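Local coordinates for dimethyladenosine transferase, putative (Plasmodium falciparum, PDB 2H1R), which probably transfers methyl groups from S-adenosyl-L-methionine to the N6 atoms of adenines in ribosomal RNA, at residues 105-110 and 124-129; 160-165 and 206-211; 212-217 and 225-230; 265-270 and 286-291. All coordinates share one frame; numbering follows the deposited sequence. Where two conformers were deposited one is given.

Contact 1: 105-110 and 124-129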
loop_
_atom_site.group_PDB
_atom_site.type_symbol
_atom_site.label_atom_id
_atom_site.label_comp_id
_atom_site.label_asym_id
_atom_site.label_seq_id
_atom_site.Cartn_x
_atom_site.Cartn_y
_atom_site.Cartn_z
ATOM N N PRO A 105 1.081 14.403 9.068
ATOM C CA PRO A 105 0.376 14.610 10.349
ATOM C C PRO A 105 -0.545 13.428 10.670
ATOM O O PRO A 105 -0.746 12.555 9.815
ATOM C CB PRO A 105 -0.485 15.839 10.064
ATOM C CG PRO A 105 -0.755 15.766 8.598
ATOM C CD PRO A 105 0.581 15.323 8.029
ATOM N N LYS A 106 -1.087 13.386 11.887
ATOM C CA LYS A 106 -2.146 12.429 12.188
ATOM C C LYS A 106 -3.340 12.891 11.357
ATOM O O LYS A 106 -3.615 14.100 11.256
ATOM C CB LYS A 106 -2.488 12.387 13.677
ATOM N N PHE A 107 -3.994 11.947 10.699
ATOM C CA PHE A 107 -5.142 12.259 9.874
ATOM C C PHE A 107 -6.081 11.058 9.905
ATOM O O PHE A 107 -5.678 9.922 10.226
ATOM C CB PHE A 107 -4.726 12.642 8.440
ATOM C CG PHE A 107 -4.100 11.502 7.671
ATOM C CD1 PHE A 107 -4.890 10.634 6.935
ATOM C CD2 PHE A 107 -2.730 11.294 7.712
ATOM C CE1 PHE A 107 -4.334 9.558 6.253
ATOM C CE2 PHE A 107 -2.144 10.245 7.004
ATOM C CZ PHE A 107 -2.945 9.362 6.298
ATOM N N ASP A 108 -7.334 11.316 9.585
ATOM C CA ASP A 108 -8.359 10.296 9.537
ATOM C C ASP A 108 -8.626 9.830 8.122
ATOM O O ASP A 108 -8.833 8.645 7.884
ATOM C CB ASP A 108 -9.655 10.878 10.130
ATOM C CG ASP A 108 -9.505 11.180 11.598
ATOM O OD1 ASP A 108 -9.369 10.192 12.322
ATOM O OD2 ASP A 108 -9.448 12.372 12.006
ATOM N N VAL A 109 -8.625 10.767 7.187
ATOM C CA VAL A 109 -8.981 10.485 5.799
ATOM C C VAL A 109 -7.951 11.148 4.912
ATOM O O VAL A 109 -7.630 12.331 5.110
ATOM C CB VAL A 109 -10.397 11.055 5.431
ATOM C CG1 VAL A 109 -10.744 10.829 3.962
ATOM C CG2 VAL A 109 -11.473 10.448 6.319
ATOM N N CYS A 110 -7.450 10.398 3.921
ATOM C CA CYS A 110 -6.495 10.926 2.945
ATOM C C CYS A 110 -7.143 11.000 1.561
ATOM O O CYS A 110 -7.845 10.085 1.150
ATOM C CB CYS A 110 -5.256 10.013 2.854
ATOM S SG CYS A 110 -4.046 10.679 1.683
ATOM N N PHE A 124 3.689 2.390 0.122
ATOM C CA PHE A 124 4.509 1.918 1.240
ATOM C C PHE A 124 4.467 2.896 2.433
ATOM O O PHE A 124 4.443 2.481 3.602
ATOM C CB PHE A 124 5.943 1.710 0.774
ATOM N N LYS A 125 4.458 4.190 2.135
ATOM C CA LYS A 125 4.314 5.203 3.188
ATOM C C LYS A 125 2.991 5.060 3.929
ATOM O O LYS A 125 2.961 5.107 5.168
ATOM C CB LYS A 125 4.422 6.610 2.625
ATOM C CG LYS A 125 4.662 7.640 3.720
ATOM C CD LYS A 125 5.022 8.976 3.181
ATOM C CE LYS A 125 5.531 9.848 4.329
ATOM N NZ LYS A 125 5.903 11.151 3.752
ATOM N N LEU A 126 1.906 4.900 3.177
ATOM C CA LEU A 126 0.600 4.714 3.816
ATOM C C LEU A 126 0.517 3.436 4.678
ATOM O O LEU A 126 0.013 3.494 5.790
ATOM C CB LEU A 126 -0.503 4.751 2.769
ATOM C CG LEU A 126 -0.783 6.101 2.126
ATOM C CD1 LEU A 126 -1.800 5.905 1.017
ATOM C CD2 LEU A 126 -1.349 7.012 3.185
ATOM N N ILE A 127 1.043 2.300 4.195
ATOM C CA ILE A 127 1.073 1.056 5.015
ATOM C C ILE A 127 1.826 1.231 6.358
ATOM O O ILE A 127 1.415 0.705 7.408
ATOM C CB ILE A 127 1.647 -0.175 4.226
ATOM C CG1 ILE A 127 0.689 -0.592 3.102
ATOM C CG2 ILE A 127 1.955 -1.377 5.183
ATOM C CD1 ILE A 127 1.381 -1.380 1.938
ATOM N N SER A 128 2.903 1.999 6.321
ATOM C CA SER A 128 3.741 2.174 7.476
ATOM C C SER A 128 3.301 3.347 8.385
ATOM O O SER A 128 3.786 3.442 9.508
ATOM C CB SER A 128 5.187 2.289 7.041
ATOM O OG SER A 128 5.361 3.485 6.322
ATOM N N HIS A 129 2.367 4.187 7.911
ATOM C CA HIS A 129 1.854 5.334 8.672
ATOM C C HIS A 129 1.141 4.957 9.990
ATOM O O HIS A 129 0.336 4.007 10.033
ATOM C CB HIS A 129 0.931 6.196 7.790
ATOM C CG HIS A 129 0.287 7.337 8.526
ATOM N ND1 HIS A 129 0.928 8.540 8.740
ATOM C CD2 HIS A 129 -0.935 7.453 9.098
ATOM C CE1 HIS A 129 0.121 9.353 9.407
ATOM N NE2 HIS A 129 -1.015 8.717 9.638
HETATM O O HOH W 1 -3.413 8.983 11.203
#
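F107 and H129 bring their rings together obliquely, centroids 4.5 Å apart and planes inclined at 31°. The phenyl ring offers its CE2 corner, which sits over one face of the imidazole near the rim, F107 CE2 lying 3.2 Å from H129 NE2. At the edge of the imidazole, near its plane, the carbonyl oxygen of P105 lies 3.3 Å from H129 CE1. A water also joins the segments, donating to F107 O at 2.6 Å and meeting H129 NE2 at 2.9 Å, in the plane of that ring. A histidine suits this place because one flat group can pack against an aromatic ring and still serve a polar partner. L126 adds an apolar touch, its CD2 approaching F107 CZ at the phenyl edge, 4.2 Å away.

These residues tie the start of a beta-alpha-beta unit of the Rossmann-like methyltransferase fold, strand 109-113, helix 119-128 and strand 135-141, to the end of its helix. H129 is the first residue past that helix, and its CG, trans to the backbone N (chi1 176°), carries the ring toward the loop leading into the strand. F107 also meets the ring of F133 and packs on I45 and L47, while L126 reaches F133 and L138.

Contact 2: 160-165 and 206-211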
loop_
_atom_site.group_PDB
_atom_site.type_symbol
_atom_site.label_atom_id
_atom_site.label_comp_id
_atom_site.label_asym_id
_atom_site.label_seq_id
_atom_site.Cartn_x
_atom_site.Cartn_y
_atom_site.Cartn_z
ATOM N N LEU A 160 3.165 -6.125 -4.864
ATOM C CA LEU A 160 2.382 -4.909 -4.560
ATOM C C LEU A 160 0.961 -5.243 -4.206
ATOM O O LEU A 160 0.427 -4.783 -3.171
ATOM C CB LEU A 160 2.359 -3.942 -5.762
ATOM C CG LEU A 160 1.247 -2.875 -5.745
ATOM C CD1 LEU A 160 1.488 -1.873 -4.593
ATOM C CD2 LEU A 160 1.150 -2.139 -7.102
ATOM N N THR A 161 0.318 -6.034 -5.072
ATOM C CA THR A 161 -1.058 -6.434 -4.874
ATOM C C THR A 161 -1.295 -7.113 -3.554
ATOM O O THR A 161 -2.274 -6.793 -2.855
ATOM C CB THR A 161 -1.598 -7.384 -6.004
ATOM O OG1 THR A 161 -1.109 -6.959 -7.287
ATOM C CG2 THR A 161 -3.091 -7.389 -5.972
ATOM N N ILE A 162 -0.437 -8.062 -3.197
ATOM C CA ILE A 162 -0.666 -8.779 -1.951
ATOM C C ILE A 162 -0.423 -7.866 -0.730
ATOM O O ILE A 162 -1.197 -7.923 0.221
ATOM C CB ILE A 162 0.121 -10.101 -1.867
ATOM C CG1 ILE A 162 -0.346 -11.056 -2.960
ATOM C CG2 ILE A 162 -0.135 -10.807 -0.516
ATOM C CD1 ILE A 162 0.329 -12.483 -2.910
ATOM N N ASN A 163 0.607 -7.031 -0.785
ATOM C CA ASN A 163 0.839 -5.995 0.262
ATOM C C ASN A 163 -0.373 -5.149 0.534
ATOM O O ASN A 163 -0.843 -5.034 1.696
ATOM C CB ASN A 163 2.040 -5.141 -0.068
ATOM C CG ASN A 163 3.329 -5.816 0.319
ATOM O OD1 ASN A 163 3.343 -6.613 1.239
ATOM N ND2 ASN A 163 4.392 -5.535 -0.378
ATOM N N VAL A 164 -0.946 -4.621 -0.540
ATOM C CA VAL A 164 -2.174 -3.818 -0.447
ATOM C C VAL A 164 -3.332 -4.594 0.182
ATOM O O VAL A 164 -4.048 -4.069 1.086
ATOM C CB VAL A 164 -2.552 -3.243 -1.848
ATOM C CG1 VAL A 164 -3.900 -2.529 -1.816
ATOM C CG2 VAL A 164 -1.509 -2.269 -2.284
ATOM N N LYS A 165 -3.526 -5.833 -0.268
ATOM C CA LYS A 165 -4.626 -6.650 0.171
ATOM C C LYS A 165 -4.468 -7.031 1.659
ATOM O O LYS A 165 -5.468 -7.203 2.373
ATOM C CB LYS A 165 -4.704 -7.932 -0.662
ATOM C CG LYS A 165 -5.318 -7.773 -2.079
ATOM C CD LYS A 165 -5.091 -9.025 -2.910
ATOM C CE LYS A 165 -6.123 -10.113 -2.566
ATOM N NZ LYS A 165 -5.678 -11.442 -3.137
ATOM N N ASP A 206 8.699 -5.815 7.644
ATOM C CA ASP A 206 10.037 -6.140 7.136
ATOM C C ASP A 206 10.160 -7.611 6.718
ATOM O O ASP A 206 10.654 -7.914 5.627
ATOM C CB ASP A 206 11.148 -5.781 8.145
ATOM C CG ASP A 206 11.213 -4.268 8.432
ATOM O OD1 ASP A 206 10.765 -3.490 7.555
ATOM O OD2 ASP A 206 11.711 -3.852 9.519
ATOM N N GLU A 207 9.681 -8.517 7.561
ATOM C CA GLU A 207 9.796 -9.941 7.252
ATOM C C GLU A 207 8.778 -10.377 6.185
ATOM O O GLU A 207 9.093 -11.226 5.355
ATOM C CB GLU A 207 9.566 -10.787 8.511
ATOM C CG GLU A 207 10.699 -10.794 9.492
ATOM C CD GLU A 207 10.752 -12.091 10.290
ATOM O OE1 GLU A 207 10.905 -12.005 11.544
ATOM O OE2 GLU A 207 10.634 -13.181 9.672
ATOM N N TRP A 208 7.555 -9.863 6.270
ATOM C CA TRP A 208 6.500 -10.125 5.269
ATOM C C TRP A 208 6.969 -9.732 3.883
ATOM O O TRP A 208 6.911 -10.518 2.958
ATOM C CB TRP A 208 5.257 -9.296 5.605
ATOM C CG TRP A 208 4.152 -9.278 4.569
ATOM C CD1 TRP A 208 3.908 -8.302 3.646
ATOM C CD2 TRP A 208 3.127 -10.258 4.395
ATOM N NE1 TRP A 208 2.784 -8.610 2.916
ATOM C CE2 TRP A 208 2.290 -9.811 3.347
ATOM C CE3 TRP A 208 2.826 -11.469 5.025
ATOM C CZ2 TRP A 208 1.171 -10.543 2.920
ATOM C CZ3 TRP A 208 1.711 -12.191 4.584
ATOM C CH2 TRP A 208 0.905 -11.718 3.562
ATOM N N ASP A 209 7.459 -8.507 3.748
ATOM C CA ASP A 209 7.882 -8.016 2.450
ATOM C C ASP A 209 9.096 -8.804 1.921
ATOM O O ASP A 209 9.225 -9.018 0.708
ATOM C CB ASP A 209 8.154 -6.504 2.472
ATOM C CG ASP A 209 8.330 -5.928 1.078
ATOM O OD1 ASP A 209 7.389 -6.006 0.230
ATOM O OD2 ASP A 209 9.433 -5.433 0.834
ATOM N N ASN A 210 9.985 -9.240 2.807
ATOM C CA ASN A 210 11.147 -9.998 2.330
ATOM C C ASN A 210 10.783 -11.401 1.878
ATOM O O ASN A 210 11.340 -11.906 0.885
ATOM C CB ASN A 210 12.261 -10.061 3.375
ATOM C CG ASN A 210 13.008 -8.761 3.509
ATOM O OD1 ASN A 210 12.912 -7.869 2.663
ATOM N ND2 ASN A 210 13.776 -8.645 4.572
ATOM N N LEU A 211 9.857 -12.019 2.597
ATOM C CA LEU A 211 9.304 -13.334 2.198
ATOM C C LEU A 211 8.636 -13.210 0.822
ATOM O O LEU A 211 8.850 -14.049 -0.070
ATOM C CB LEU A 211 8.287 -13.843 3.228
ATOM C CG LEU A 211 7.445 -15.073 2.834
ATOM C CD1 LEU A 211 8.297 -16.341 2.626
ATOM C CD2 LEU A 211 6.329 -15.364 3.841
#
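With chi1 at 171°, W208 extends its indole away from its own backbone N toward helix 159-167, while N163, its CG trans to the carbonyl carbon, swings its amide between the two helices. The amide then serves two partners. N163 OD1 lies at the indole edge, near the ring plane, and accepts a weak bond from W208 NE1: the 2.7 Å separation is short, but the angle at the hydrogen is only 125°. N163 ND2 donates a straighter bond of 3.1 Å to D209 OD1, which it reaches on the anti side of the carboxylate. Asparagine fits because it both accepts and donates, answering a buried indole N-H and an acidic oxygen at once. I162 CG2 rests 3.7 Å from W208 CZ2, giving the benzene half of the indole an apolar neighbour.

The D209 carboxylate is held more strongly by salt bridges to R159 and R213, which would probably favour its charged form. The segment axes run roughly antiparallel, at 149°, and come within 11.0 Å, a spacing that the long indole of W208 spans to meet N163. Helix 279-291 adds F282 against both I162 and W208, and L283 against W208, whereas helix 142-148 packs on L160 and V164.

Contact 3: 212-217 and 225-230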
loop_
_atom_site.group_PDB
_atom_site.type_symbol
_atom_site.label_atom_id
_atom_site.label_comp_id
_atom_site.label_asym_id
_atom_site.label_seq_id
_atom_site.Cartn_x
_atom_site.Cartn_y
_atom_site.Cartn_z
ATOM N N LEU A 212 7.840 -12.167 0.645
ATOM C CA LEU A 212 7.221 -11.929 -0.674
ATOM C C LEU A 212 8.218 -11.690 -1.783
ATOM O O LEU A 212 7.988 -12.142 -2.897
ATOM C CB LEU A 212 6.176 -10.805 -0.644
ATOM C CG LEU A 212 4.900 -11.115 0.167
ATOM C CD1 LEU A 212 4.048 -9.857 0.189
ATOM C CD2 LEU A 212 4.062 -12.221 -0.416
ATOM N N ARG A 213 9.302 -10.972 -1.512
ATOM C CA ARG A 213 10.354 -10.766 -2.525
ATOM C C ARG A 213 11.025 -12.086 -2.953
ATOM O O ARG A 213 11.288 -12.303 -4.154
ATOM C CB ARG A 213 11.399 -9.751 -2.041
ATOM C CG ARG A 213 10.862 -8.311 -2.072
ATOM C CD ARG A 213 11.888 -7.371 -1.423
ATOM N NE ARG A 213 11.456 -5.987 -1.400
ATOM C CZ ARG A 213 11.702 -5.119 -2.380
ATOM N NH1 ARG A 213 12.346 -5.515 -3.462
ATOM N NH2 ARG A 213 11.282 -3.858 -2.288
ATOM N N ILE A 214 11.247 -12.985 -2.003
ATOM C CA ILE A 214 11.776 -14.296 -2.341
ATOM C C ILE A 214 10.825 -15.048 -3.268
ATOM O O ILE A 214 11.243 -15.560 -4.322
ATOM C CB ILE A 214 12.058 -15.165 -1.072
ATOM C CG1 ILE A 214 13.136 -14.519 -0.217
ATOM C CG2 ILE A 214 12.529 -16.558 -1.471
ATOM C CD1 ILE A 214 13.322 -15.211 1.135
ATOM N N CYS A 215 9.569 -15.116 -2.867
ATOM C CA CYS A 215 8.548 -15.872 -3.577
ATOM C C CYS A 215 8.187 -15.260 -4.932
ATOM O O CYS A 215 8.003 -16.001 -5.902
ATOM C CB CYS A 215 7.290 -16.001 -2.713
ATOM S SG CYS A 215 7.618 -17.007 -1.204
ATOM N N PHE A 216 8.109 -13.933 -5.003
ATOM C CA PHE A 216 7.710 -13.271 -6.253
ATOM C C PHE A 216 8.830 -13.052 -7.228
ATOM O O PHE A 216 8.595 -12.573 -8.307
ATOM C CB PHE A 216 6.832 -12.007 -6.041
ATOM C CG PHE A 216 5.376 -12.327 -5.804
ATOM C CD1 PHE A 216 4.952 -12.785 -4.574
ATOM C CD2 PHE A 216 4.423 -12.211 -6.849
ATOM C CE1 PHE A 216 3.621 -13.124 -4.346
ATOM C CE2 PHE A 216 3.076 -12.563 -6.643
ATOM C CZ PHE A 216 2.671 -13.024 -5.402
ATOM N N SER A 217 10.053 -13.431 -6.857
ATOM C CA SER A 217 11.184 -13.369 -7.775
ATOM C C SER A 217 10.967 -14.230 -9.025
ATOM O O SER A 217 11.462 -13.907 -10.105
ATOM C CB SER A 217 12.468 -13.817 -7.098
ATOM O OG SER A 217 13.473 -13.951 -8.085
ATOM N N ALA A 225 10.427 -25.226 -5.808
ATOM C CA ALA A 225 11.501 -24.779 -6.706
ATOM C C ALA A 225 12.196 -23.504 -6.229
ATOM O O ALA A 225 13.387 -23.327 -6.447
ATOM C CB ALA A 225 10.947 -24.578 -8.120
ATOM N N ILE A 226 11.434 -22.607 -5.609
ATOM C CA ILE A 226 11.984 -21.356 -5.032
ATOM C C ILE A 226 12.907 -21.675 -3.859
ATOM O O ILE A 226 14.056 -21.246 -3.828
ATOM C CB ILE A 226 10.821 -20.469 -4.489
ATOM C CG1 ILE A 226 9.851 -20.044 -5.624
ATOM C CG2 ILE A 226 11.369 -19.245 -3.708
ATOM C CD1 ILE A 226 10.374 -18.985 -6.495
ATOM N N PHE A 227 12.396 -22.433 -2.901
ATOM C CA PHE A 227 13.108 -22.663 -1.625
ATOM C C PHE A 227 14.224 -23.702 -1.721
ATOM O O PHE A 227 15.110 -23.753 -0.842
ATOM C CB PHE A 227 12.112 -22.979 -0.480
ATOM C CG PHE A 227 11.435 -21.755 0.061
ATOM C CD1 PHE A 227 12.045 -20.993 1.041
ATOM C CD2 PHE A 227 10.199 -21.314 -0.477
ATOM C CE1 PHE A 227 11.421 -19.830 1.527
ATOM C CE2 PHE A 227 9.587 -20.143 -0.028
ATOM C CZ PHE A 227 10.209 -19.404 1.003
ATOM N N LYS A 228 14.217 -24.535 -2.758
ATOM C CA LYS A 228 15.300 -25.535 -2.870
ATOM C C LYS A 228 16.588 -24.934 -3.399
ATOM O O LYS A 228 17.638 -25.576 -3.356
ATOM C CB LYS A 228 14.869 -26.759 -3.702
ATOM C CG LYS A 228 15.002 -26.526 -5.201
ATOM C CD LYS A 228 14.158 -27.520 -5.968
ATOM C CE LYS A 228 14.311 -27.348 -7.465
ATOM N NZ LYS A 228 13.482 -28.408 -8.063
ATOM N N ARG A 229 16.525 -23.712 -3.918
ATOM C CA ARG A 229 17.717 -23.096 -4.492
ATOM C C ARG A 229 18.762 -22.901 -3.397
ATOM O O ARG A 229 18.428 -22.458 -2.303
ATOM C CB ARG A 229 17.381 -21.760 -5.125
ATOM C CG ARG A 229 16.622 -21.935 -6.424
ATOM C CD ARG A 229 17.636 -22.240 -7.513
ATOM N NE ARG A 229 18.266 -21.014 -7.965
ATOM C CZ ARG A 229 18.060 -20.471 -9.164
ATOM N NH1 ARG A 229 17.268 -21.078 -10.043
ATOM N NH2 ARG A 229 18.675 -19.334 -9.494
ATOM N N ASN A 230 20.009 -23.237 -3.714
ATOM C CA ASN A 230 21.092 -23.248 -2.731
ATOM C C ASN A 230 21.317 -21.866 -2.145
ATOM O O ASN A 230 21.571 -21.742 -0.937
ATOM C CB ASN A 230 22.375 -23.807 -3.353
ATOM C CG ASN A 230 23.332 -24.336 -2.321
ATOM O OD1 ASN A 230 24.330 -23.692 -2.008
ATOM N ND2 ASN A 230 23.026 -25.514 -1.767
#
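A small hydrophobic core in the helical C-terminal part of the enzyme takes in this contact, where the end of helix 205-216 meets the short helix 223-227. Two beta-branched side chains face each other: I214 CG2 and I226 CG2 touch at 3.7 Å, methyl against methyl, the two side chains meeting obliquely. The same I226 methyl, CG2, also lies 3.7 Å from I214 O, and the other branch of I226 ends in CD1, 3.9 Å from C215 O. Isoleucine suits the place because both of its branches are apolar: CG2 meets I214 and CD1 lies against the backbone of C215.

In rRNA adenine dimethyltransferases a helical C-terminal domain follows the Rossmann-like catalytic one, and the short connection between these helices is part of it. The second half of the contact is a Cys sulfur-aromatic pair. C215 SG approaches the F227 ring obliquely, 72° off the ring normal, and comes nearest to CE2 at 3.9 Å. F227 CG is trans to the carbonyl carbon (chi1 -78°), which lets the far end of the ring reach both C215 and, more loosely at 4.4 Å from CZ, I214 CG2. A cysteine is small, and its polarisable sulfur packs well against an aromatic ring.

Beyond the two segments, F227 meets the ring of F289 and packs on V232 and L236 of helix 230-246. C215 rests on F282 and I214 on M235.

Contact 4: 265-270 and 286-291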
loop_
_atom_site.group_PDB
_atom_site.type_symbol
_atom_site.label_atom_id
_atom_site.label_comp_id
_atom_site.label_asym_id
_atom_site.label_seq_id
_atom_site.Cartn_x
_atom_site.Cartn_y
_atom_site.Cartn_z
ATOM N N GLU A 265 5.751 -28.649 2.997
ATOM C CA GLU A 265 5.136 -29.954 3.095
ATOM C C GLU A 265 3.996 -29.963 4.104
ATOM O O GLU A 265 2.898 -30.405 3.778
ATOM C CB GLU A 265 6.209 -30.982 3.444
ATOM C CG GLU A 265 5.833 -32.428 3.158
ATOM C CD GLU A 265 7.059 -33.335 3.083
ATOM O OE1 GLU A 265 8.182 -32.834 2.788
ATOM O OE2 GLU A 265 6.900 -34.551 3.318
ATOM N N HIS A 266 4.244 -29.421 5.299
ATOM C CA HIS A 266 3.237 -29.336 6.352
ATOM C C HIS A 266 2.015 -28.570 5.899
ATOM O O HIS A 266 0.898 -28.957 6.210
ATOM C CB HIS A 266 3.800 -28.679 7.611
ATOM C CG HIS A 266 2.772 -28.454 8.683
ATOM N ND1 HIS A 266 2.323 -27.199 9.042
ATOM C CD2 HIS A 266 2.100 -29.330 9.469
ATOM C CE1 HIS A 266 1.427 -27.307 10.006
ATOM N NE2 HIS A 266 1.274 -28.592 10.283
ATOM N N LEU A 267 2.230 -27.482 5.168
ATOM C CA LEU A 267 1.155 -26.613 4.739
ATOM C C LEU A 267 0.579 -27.037 3.388
ATOM O O LEU A 267 -0.326 -26.384 2.884
ATOM C CB LEU A 267 1.634 -25.161 4.682
ATOM C CG LEU A 267 2.010 -24.457 6.007
ATOM C CD1 LEU A 267 2.789 -23.175 5.719
ATOM C CD2 LEU A 267 0.737 -24.105 6.780
ATOM N N ASP A 268 1.088 -28.131 2.818
ATOM C CA ASP A 268 0.621 -28.605 1.490
ATOM C C ASP A 268 0.845 -27.559 0.418
ATOM O O ASP A 268 -0.024 -27.351 -0.447
ATOM C CB ASP A 268 -0.884 -28.947 1.498
ATOM C CG ASP A 268 -1.222 -30.101 2.412
ATOM O OD1 ASP A 268 -0.557 -31.165 2.320
ATOM O OD2 ASP A 268 -2.171 -29.944 3.222
ATOM N N MET A 269 1.990 -26.889 0.463
ATOM C CA MET A 269 2.233 -25.772 -0.434
ATOM C C MET A 269 3.418 -26.014 -1.376
ATOM O O MET A 269 3.776 -25.130 -2.145
ATOM C CB MET A 269 2.422 -24.472 0.362
ATOM C CG MET A 269 1.159 -23.891 0.970
ATOM S SD MET A 269 1.500 -22.247 1.693
ATOM C CE MET A 269 -0.044 -21.969 2.565
ATOM N N CYS A 270 3.999 -27.218 -1.351
ATOM C CA CYS A 270 5.191 -27.525 -2.179
ATOM C C CYS A 270 4.982 -27.227 -3.655
ATOM O O CYS A 270 5.885 -26.724 -4.322
ATOM C CB CYS A 270 5.564 -29.012 -2.076
ATOM S SG CYS A 270 6.062 -29.488 -0.440
ATOM N N LEU A 286 4.488 -17.429 6.650
ATOM C CA LEU A 286 5.365 -16.614 7.516
ATOM C C LEU A 286 5.300 -17.181 8.955
ATOM O O LEU A 286 6.345 -17.353 9.634
ATOM C CB LEU A 286 4.897 -15.149 7.477
ATOM C CG LEU A 286 5.740 -14.146 8.288
ATOM C CD1 LEU A 286 7.246 -14.198 7.903
ATOM C CD2 LEU A 286 5.190 -12.740 8.122
ATOM N N LEU A 287 4.087 -17.465 9.404
ATOM C CA LEU A 287 3.843 -17.970 10.781
ATOM C C LEU A 287 4.576 -19.294 11.034
ATOM O O LEU A 287 5.260 -19.445 12.051
ATOM C CB LEU A 287 2.335 -18.110 11.057
ATOM C CG LEU A 287 1.900 -18.593 12.454
ATOM C CD1 LEU A 287 1.883 -17.416 13.399
ATOM C CD2 LEU A 287 0.477 -19.186 12.425
ATOM N N GLU A 288 4.453 -20.235 10.094
ATOM C CA GLU A 288 5.184 -21.525 10.192
ATOM C C GLU A 288 6.710 -21.467 10.065
ATOM O O GLU A 288 7.414 -22.145 10.838
ATOM C CB GLU A 288 4.558 -22.579 9.264
ATOM C CG GLU A 288 3.081 -22.766 9.555
ATOM C CD GLU A 288 2.774 -23.519 10.858
ATOM O OE1 GLU A 288 3.705 -24.076 11.488
ATOM O OE2 GLU A 288 1.577 -23.564 11.230
ATOM N N PHE A 289 7.245 -20.663 9.134
ATOM C CA PHE A 289 8.688 -20.377 9.148
ATOM C C PHE A 289 9.118 -19.785 10.492
ATOM O O PHE A 289 10.041 -20.309 11.126
ATOM C CB PHE A 289 9.145 -19.456 8.014
ATOM C CG PHE A 289 9.235 -20.147 6.665
ATOM C CD1 PHE A 289 8.479 -19.698 5.579
ATOM C CD2 PHE A 289 10.104 -21.215 6.483
ATOM C CE1 PHE A 289 8.581 -20.334 4.326
ATOM C CE2 PHE A 289 10.210 -21.842 5.242
ATOM C CZ PHE A 289 9.417 -21.413 4.168
ATOM N N ASN A 290 8.428 -18.735 10.948
ATOM C CA ASN A 290 8.881 -18.071 12.203
ATOM C C ASN A 290 8.828 -19.022 13.419
ATOM O O ASN A 290 9.701 -18.945 14.297
ATOM C CB ASN A 290 8.065 -16.820 12.491
ATOM C CG ASN A 290 8.409 -15.647 11.587
ATOM O OD1 ASN A 290 7.713 -14.643 11.638
ATOM N ND2 ASN A 290 9.520 -15.725 10.828
ATOM N N LYS A 291 7.812 -19.887 13.466
ATOM C CA LYS A 291 7.657 -20.903 14.530
ATOM C C LYS A 291 8.890 -21.811 14.618
ATOM O O LYS A 291 9.309 -22.242 15.723
ATOM C CB LYS A 291 6.367 -21.701 14.300
ATOM C CG LYS A 291 5.794 -22.438 15.446
ATOM C CD LYS A 291 4.282 -22.746 15.216
#
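The imidazole of H266 meets the carboxylate of E288 at its edge: E288 OE2 lies near the ring plane, 3.9 Å from H266 CE1. Ring and carboxylate planes stand 59° apart, and the two side chains cross at about a right angle; with the carboxylate oxygen at the ring edge, the groups are not stacked. The ionisable atoms are not in contact, H266 ND1 being 4.2 Å from E288 OE1. If the histidine were protonated, the nearby carboxylate would be expected to stabilise it, although the charge is not known.

The aliphatic part of E288 does the remaining work. Its chi1 (-56°) sets CG against L267, and the bend at chi2 (-73°) turns the carboxylate toward H266. E288 CG lies against both methyls of L267, 3.9 Å from CD1 and from CD2. Glutamate suits a partly exposed position of this kind, since its methylenes can pack on leucine while its charged end stays near the polar, exposed histidine.

A Schellman motif closes helix 256-266. D268 leaves helical geometry with a positive phi, and D268 N bonds back to E265 O at 3.1 Å; the chain thus turns away just after the two residues that face E288. The contact lies at the surface of the helical C-terminal part, where E288 also touches V263 and L267 touches L285. Deeper in, F289 packs on C260 and V263 of helix 256-266, and on its other flank helix 279-291 sets L286 against W208 and L211 of helix 205-216.

The chain is one piece of a longer protein, spanning its Rossmann-like methyltransferase domain and helical C-terminal part, and the four contacts follow one another from the first into the second. Contact 1 touches contact 2 lightly, I127 CD1 lying 4.3 Å from N163 O, with centres about 17 Å apart. Contacts 2 and 3 share helix 205-216: I162 CD1 packs 3.5 Å from F216 CZ, and their centres are about 14 Å apart. Contact 4 joins both, through F289 CZ against F227 CE1 of contact 3 at 3.7 Å and a probable hydrogen bond from N290 ND2 to E207 OE2 of contact 2. All four lie away from the predicted S-adenosyl-L-methionine site.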